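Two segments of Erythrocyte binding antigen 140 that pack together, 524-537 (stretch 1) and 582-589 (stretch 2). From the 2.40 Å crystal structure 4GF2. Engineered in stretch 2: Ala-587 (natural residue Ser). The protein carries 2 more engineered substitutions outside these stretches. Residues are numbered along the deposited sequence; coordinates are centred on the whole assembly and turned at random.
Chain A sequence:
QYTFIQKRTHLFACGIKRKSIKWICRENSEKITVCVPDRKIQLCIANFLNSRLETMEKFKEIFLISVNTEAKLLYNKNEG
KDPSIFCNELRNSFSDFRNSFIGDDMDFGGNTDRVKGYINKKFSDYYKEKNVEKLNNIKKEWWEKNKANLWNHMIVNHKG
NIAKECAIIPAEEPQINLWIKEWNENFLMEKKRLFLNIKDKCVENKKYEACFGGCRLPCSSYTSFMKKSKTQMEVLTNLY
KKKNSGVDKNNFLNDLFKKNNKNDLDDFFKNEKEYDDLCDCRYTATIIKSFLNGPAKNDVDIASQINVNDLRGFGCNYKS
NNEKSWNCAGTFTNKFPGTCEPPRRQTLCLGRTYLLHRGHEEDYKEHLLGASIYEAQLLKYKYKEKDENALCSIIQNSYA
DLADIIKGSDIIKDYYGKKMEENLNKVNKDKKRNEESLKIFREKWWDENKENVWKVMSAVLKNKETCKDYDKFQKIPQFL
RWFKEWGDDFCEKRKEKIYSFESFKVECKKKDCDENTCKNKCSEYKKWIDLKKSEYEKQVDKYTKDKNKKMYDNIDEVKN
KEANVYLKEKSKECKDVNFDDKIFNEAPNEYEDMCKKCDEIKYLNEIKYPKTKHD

Stretch 1 524-537: EYKKWIDLKKSEYE
Stretch 2 (582-589) KIFNEAPN

Stretch 1 is helical throughout, with phi/psi near -63/-42 and successive i to i+4 backbone hydrogen bonds such as Ile-529 N to Tyr-525 O (2.8 Å) and Tyr-536 N to Lys-532 O (2.8 Å). Stretch 2 has no regular helix or strand. It opens with a type I turn from Lys-582 to Asn-585, closed by Asn-585 N to Lys-582 O (2.8 Å); Ile-583 and Phe-584 take -54/-39 and -98/16. Asn-585 (-54/147) then extends the chain, Glu-586 (-59/-9) bends it, and Ala-587 (-156/145) and Pro-588 (-54/142) extend it again.

The register fixes the direction. The CA atoms of Lys-526 and Glu-586 lie 4.7 Å apart and those of Ile-529 and Phe-584 5.9 Å apart, so the loop runs against the helix, its turn near the later helical residues and Pro-588 near Tyr-525. Together the stretches bury 565 Å², with no hydrogen bond between them; shape carries the contact.

The main bump is Phe-584, which loses 147 Å². Its CB points toward the helix, and chi1 -67° (m) with chi2 -64° lays the ring among Ile-529, Lys-533 and Tyr-536. Lys-533 CA sits over one face, 4.2 Å from the ring centroid and 24° off the normal, a CH-pi contact. Ile-529 CD1 lies 4.0 Å from Phe-584 CD1. Beyond them, Phe-584 CZ comes within 3.5 Å of Tyr-536 CG, over one face of the tyrosine ring; the ring planes meet obliquely at 51°, with centroids 4.9 Å apart. A flat aromatic side chain suits this hollow, which is walled by aliphatic carbon and a second ring.

Ile-529 is the answering bump from the helix. Pointing toward the loop with chi1 t and chi2 p, it fits against the backbone: its CG1 is 3.6 Å from both Phe-584 O and Asn-585 O, and its CG2 is 3.9 Å from Glu-586 CA.

One helical turn earlier, Tyr-525 (chi1 t, chi2 84°) also points toward the loop. Glu-586 O meets its ring edge, 3.6 Å from Tyr-525 CD2, while Tyr-525 CE2 touches Pro-588 CD at 3.5 Å. The compact proline ring, C-gamma exo, packs obliquely against the tyrosine ring. Ala-587, an engineered residue, turns its CB away, yet its CA is 4.0 Å from Tyr-525 CE2.

At the margin, the extended Lys-526 (m, t, t, t) brings CG to 3.1 Å from Glu-586 O and 3.9 Å from Glu-586 CB. Charge does not assist nearby: Asp-530 OD2 and Glu-586 OE2 are 4.2 Å apart.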

# COMPACT_ATOMS: atom_id res chain seq x y z
N GLU A 524 -48.97 5.44 -21.19
CA GLU A 524 -47.68 5.31 -20.54
C GLU A 524 -46.65 4.70 -21.49
O GLU A 524 -45.48 5.06 -21.45
CB GLU A 524 -47.80 4.46 -19.28
CG GLU A 524 -48.65 5.09 -18.19
CD GLU A 524 -48.83 4.18 -16.98
OE1 GLU A 524 -47.91 3.38 -16.70
OE2 GLU A 524 -49.88 4.27 -16.32
N TYR A 525 -47.10 3.77 -22.33
CA TYR A 525 -46.19 3.13 -23.28
C TYR A 525 -45.74 4.11 -24.35
O TYR A 525 -44.57 4.11 -24.75
CB TYR A 525 -46.85 1.92 -23.94
CG TYR A 525 -45.92 1.17 -24.86
CD1 TYR A 525 -45.05 0.21 -24.37
CD2 TYR A 525 -45.90 1.43 -26.23
CE1 TYR A 525 -44.19 -0.48 -25.20
CE2 TYR A 525 -45.04 0.74 -27.07
CZ TYR A 525 -44.19 -0.21 -26.55
OH TYR A 525 -43.33 -0.89 -27.38
N LYS A 526 -46.66 4.94 -24.82
CA LYS A 526 -46.35 5.94 -25.83
C LYS A 526 -45.23 6.86 -25.35
O LYS A 526 -44.28 7.13 -26.08
CB LYS A 526 -47.60 6.77 -26.17
CG LYS A 526 -48.69 5.98 -26.86
CD LYS A 526 -49.99 6.77 -26.98
CE LYS A 526 -51.09 5.95 -27.64
NZ LYS A 526 -52.37 6.69 -27.73
N LYS A 527 -45.35 7.32 -24.11
CA LYS A 527 -44.33 8.17 -23.51
C LYS A 527 -42.99 7.44 -23.49
O LYS A 527 -41.96 8.01 -23.85
CB LYS A 527 -44.72 8.55 -22.08
CG LYS A 527 -45.94 9.44 -21.98
CD LYS A 527 -45.65 10.84 -22.48
CE LYS A 527 -46.86 11.74 -22.36
NZ LYS A 527 -47.30 11.92 -20.94
N TRP A 528 -43.02 6.18 -23.09
CA TRP A 528 -41.79 5.39 -22.97
C TRP A 528 -41.12 5.22 -24.32
O TRP A 528 -39.94 5.53 -24.48
CB TRP A 528 -42.08 4.02 -22.35
CG TRP A 528 -40.84 3.19 -22.16
CD1 TRP A 528 -39.90 3.34 -21.18
CD2 TRP A 528 -40.41 2.09 -22.97
NE1 TRP A 528 -38.90 2.40 -21.34
CE2 TRP A 528 -39.19 1.63 -22.43
CE3 TRP A 528 -40.92 1.46 -24.11
CZ2 TRP A 528 -38.49 0.56 -22.98
CZ3 TRP A 528 -40.22 0.40 -24.65
CH2 TRP A 528 -39.02 -0.04 -24.09
N ILE A 529 -41.88 4.73 -25.30
CA ILE A 529 -41.32 4.39 -26.60
C ILE A 529 -40.77 5.61 -27.33
O ILE A 529 -39.78 5.52 -28.05
CB ILE A 529 -42.37 3.69 -27.49
CG1 ILE A 529 -41.68 2.97 -28.66
CG2 ILE A 529 -43.41 4.68 -27.99
CD1 ILE A 529 -40.75 1.86 -28.23
N ASP A 530 -41.41 6.76 -27.13
CA ASP A 530 -40.94 8.00 -27.75
C ASP A 530 -39.62 8.42 -27.10
O ASP A 530 -38.71 8.90 -27.78
CB ASP A 530 -41.98 9.11 -27.62
CG ASP A 530 -43.21 8.85 -28.48
OD1 ASP A 530 -43.14 8.00 -29.39
OD2 ASP A 530 -44.25 9.50 -28.24
N LEU A 531 -39.53 8.24 -25.79
CA LEU A 531 -38.31 8.59 -25.07
C LEU A 531 -37.15 7.72 -25.55
O LEU A 531 -36.04 8.21 -25.76
CB LEU A 531 -38.51 8.41 -23.56
CG LEU A 531 -37.25 8.60 -22.70
CD1 LEU A 531 -36.69 10.01 -22.85
CD2 LEU A 531 -37.54 8.29 -21.24
N LYS A 532 -37.42 6.43 -25.72
CA LYS A 532 -36.38 5.50 -26.15
C LYS A 532 -36.00 5.78 -27.60
O LYS A 532 -34.85 5.58 -28.00
CB LYS A 532 -36.85 4.05 -26.00
CG LYS A 532 -37.32 3.68 -24.59
CD LYS A 532 -36.25 3.90 -23.53
CE LYS A 532 -35.12 2.89 -23.63
NZ LYS A 532 -34.11 3.10 -22.55
N LYS A 533 -36.97 6.25 -28.38
CA LYS A 533 -36.73 6.58 -29.78
C LYS A 533 -35.71 7.71 -29.91
O LYS A 533 -34.81 7.65 -30.75
CB LYS A 533 -38.03 6.98 -30.47
CG LYS A 533 -37.86 7.36 -31.93
CD LYS A 533 -39.17 7.78 -32.57
CE LYS A 533 -38.97 8.29 -33.99
NZ LYS A 533 -38.41 7.25 -34.90
N SER A 534 -35.84 8.73 -29.08
CA SER A 534 -34.89 9.84 -29.11
C SER A 534 -33.50 9.37 -28.66
O SER A 534 -32.49 9.77 -29.25
CB SER A 534 -35.37 11.01 -28.25
OG SER A 534 -35.66 10.63 -26.92
N GLU A 535 -33.46 8.52 -27.64
CA GLU A 535 -32.19 7.99 -27.15
C GLU A 535 -31.51 7.21 -28.27
O GLU A 535 -30.31 7.35 -28.51
CB GLU A 535 -32.42 7.07 -25.96
CG GLU A 535 -32.97 7.76 -24.73
CD GLU A 535 -33.34 6.78 -23.64
OE1 GLU A 535 -33.19 5.56 -23.86
OE2 GLU A 535 -33.78 7.23 -22.55
N TYR A 536 -32.30 6.39 -28.95
CA TYR A 536 -31.82 5.59 -30.07
C TYR A 536 -31.23 6.48 -31.16
O TYR A 536 -30.14 6.24 -31.65
CB TYR A 536 -32.97 4.76 -30.64
CG TYR A 536 -32.65 4.06 -31.93
CD1 TYR A 536 -32.05 2.80 -31.94
CD2 TYR A 536 -32.94 4.64 -33.16
CE1 TYR A 536 -31.76 2.15 -33.13
CE2 TYR A 536 -32.66 4.00 -34.35
CZ TYR A 536 -32.07 2.75 -34.32
OH TYR A 536 -31.78 2.11 -35.51
N GLU A 537 -31.97 7.53 -31.52
CA GLU A 537 -31.56 8.43 -32.59
C GLU A 537 -30.25 9.12 -32.26
O GLU A 537 -29.37 9.25 -33.12
CB GLU A 537 -32.65 9.48 -32.85
CG GLU A 537 -33.88 8.92 -33.54
CD GLU A 537 -34.97 9.95 -33.70
OE1 GLU A 537 -34.92 10.99 -33.00
OE2 GLU A 537 -35.88 9.73 -34.52
N LYS A 582 -41.63 0.26 -37.54
CA LYS A 582 -42.75 -0.06 -36.65
C LYS A 582 -42.28 -0.23 -35.21
O LYS A 582 -43.05 -0.05 -34.28
CB LYS A 582 -43.44 -1.35 -37.12
CG LYS A 582 -44.04 -1.28 -38.51
CD LYS A 582 -44.66 -2.61 -38.91
CE LYS A 582 -45.35 -2.53 -40.26
NZ LYS A 582 -45.95 -3.84 -40.66
N ILE A 583 -41.00 -0.57 -35.04
CA ILE A 583 -40.47 -0.90 -33.72
C ILE A 583 -40.72 0.21 -32.71
O ILE A 583 -41.02 -0.06 -31.54
CB ILE A 583 -38.95 -1.18 -33.79
CG1 ILE A 583 -38.46 -1.80 -32.48
CG2 ILE A 583 -38.18 0.10 -34.09
CD1 ILE A 583 -38.99 -3.19 -32.23
N PHE A 584 -40.61 1.46 -33.14
CA PHE A 584 -40.80 2.60 -32.25
C PHE A 584 -42.21 3.18 -32.36
O PHE A 584 -42.45 4.30 -31.91
CB PHE A 584 -39.76 3.69 -32.54
CG PHE A 584 -38.36 3.29 -32.20
CD1 PHE A 584 -38.00 3.02 -30.88
CD2 PHE A 584 -37.40 3.18 -33.18
CE1 PHE A 584 -36.71 2.65 -30.57
CE2 PHE A 584 -36.10 2.81 -32.87
CZ PHE A 584 -35.76 2.55 -31.56
N ASN A 585 -43.12 2.42 -32.95
CA ASN A 585 -44.51 2.84 -33.02
C ASN A 585 -45.04 3.18 -31.63
O ASN A 585 -44.66 2.57 -30.64
CB ASN A 585 -45.39 1.75 -33.64
CG ASN A 585 -45.27 1.69 -35.14
OD1 ASN A 585 -44.79 2.63 -35.78
ND2 ASN A 585 -45.72 0.58 -35.73
N GLU A 586 -45.94 4.16 -31.58
CA GLU A 586 -46.54 4.58 -30.32
C GLU A 586 -47.27 3.42 -29.65
O GLU A 586 -47.69 3.52 -28.50
CB GLU A 586 -47.47 5.76 -30.56
CG GLU A 586 -46.73 7.08 -30.74
CD GLU A 586 -47.60 8.18 -31.32
OE1 GLU A 586 -48.74 7.88 -31.73
OE2 GLU A 586 -47.13 9.34 -31.36
N ALA A 587 -47.42 2.31 -30.38
CA ALA A 587 -47.96 1.08 -29.81
C ALA A 587 -47.47 -0.11 -30.64
O ALA A 587 -47.32 0.01 -31.86
CB ALA A 587 -49.47 1.13 -29.79
N PRO A 588 -47.20 -1.25 -29.99
CA PRO A 588 -46.76 -2.43 -30.73
C PRO A 588 -47.74 -2.79 -31.85
O PRO A 588 -48.95 -2.65 -31.66
CB PRO A 588 -46.75 -3.53 -29.67
CG PRO A 588 -46.60 -2.82 -28.37
CD PRO A 588 -47.33 -1.52 -28.55
N ASN A 589 -47.23 -3.23 -32.99
CA ASN A 589 -48.08 -3.53 -34.15
C ASN A 589 -49.16 -4.56 -33.83
O ASN A 589 -50.24 -4.53 -34.40
CB ASN A 589 -47.23 -4.01 -35.32
CG ASN A 589 -48.00 -4.02 -36.63
OD1 ASN A 589 -48.91 -3.22 -36.83
ND2 ASN A 589 -47.64 -4.93 -37.53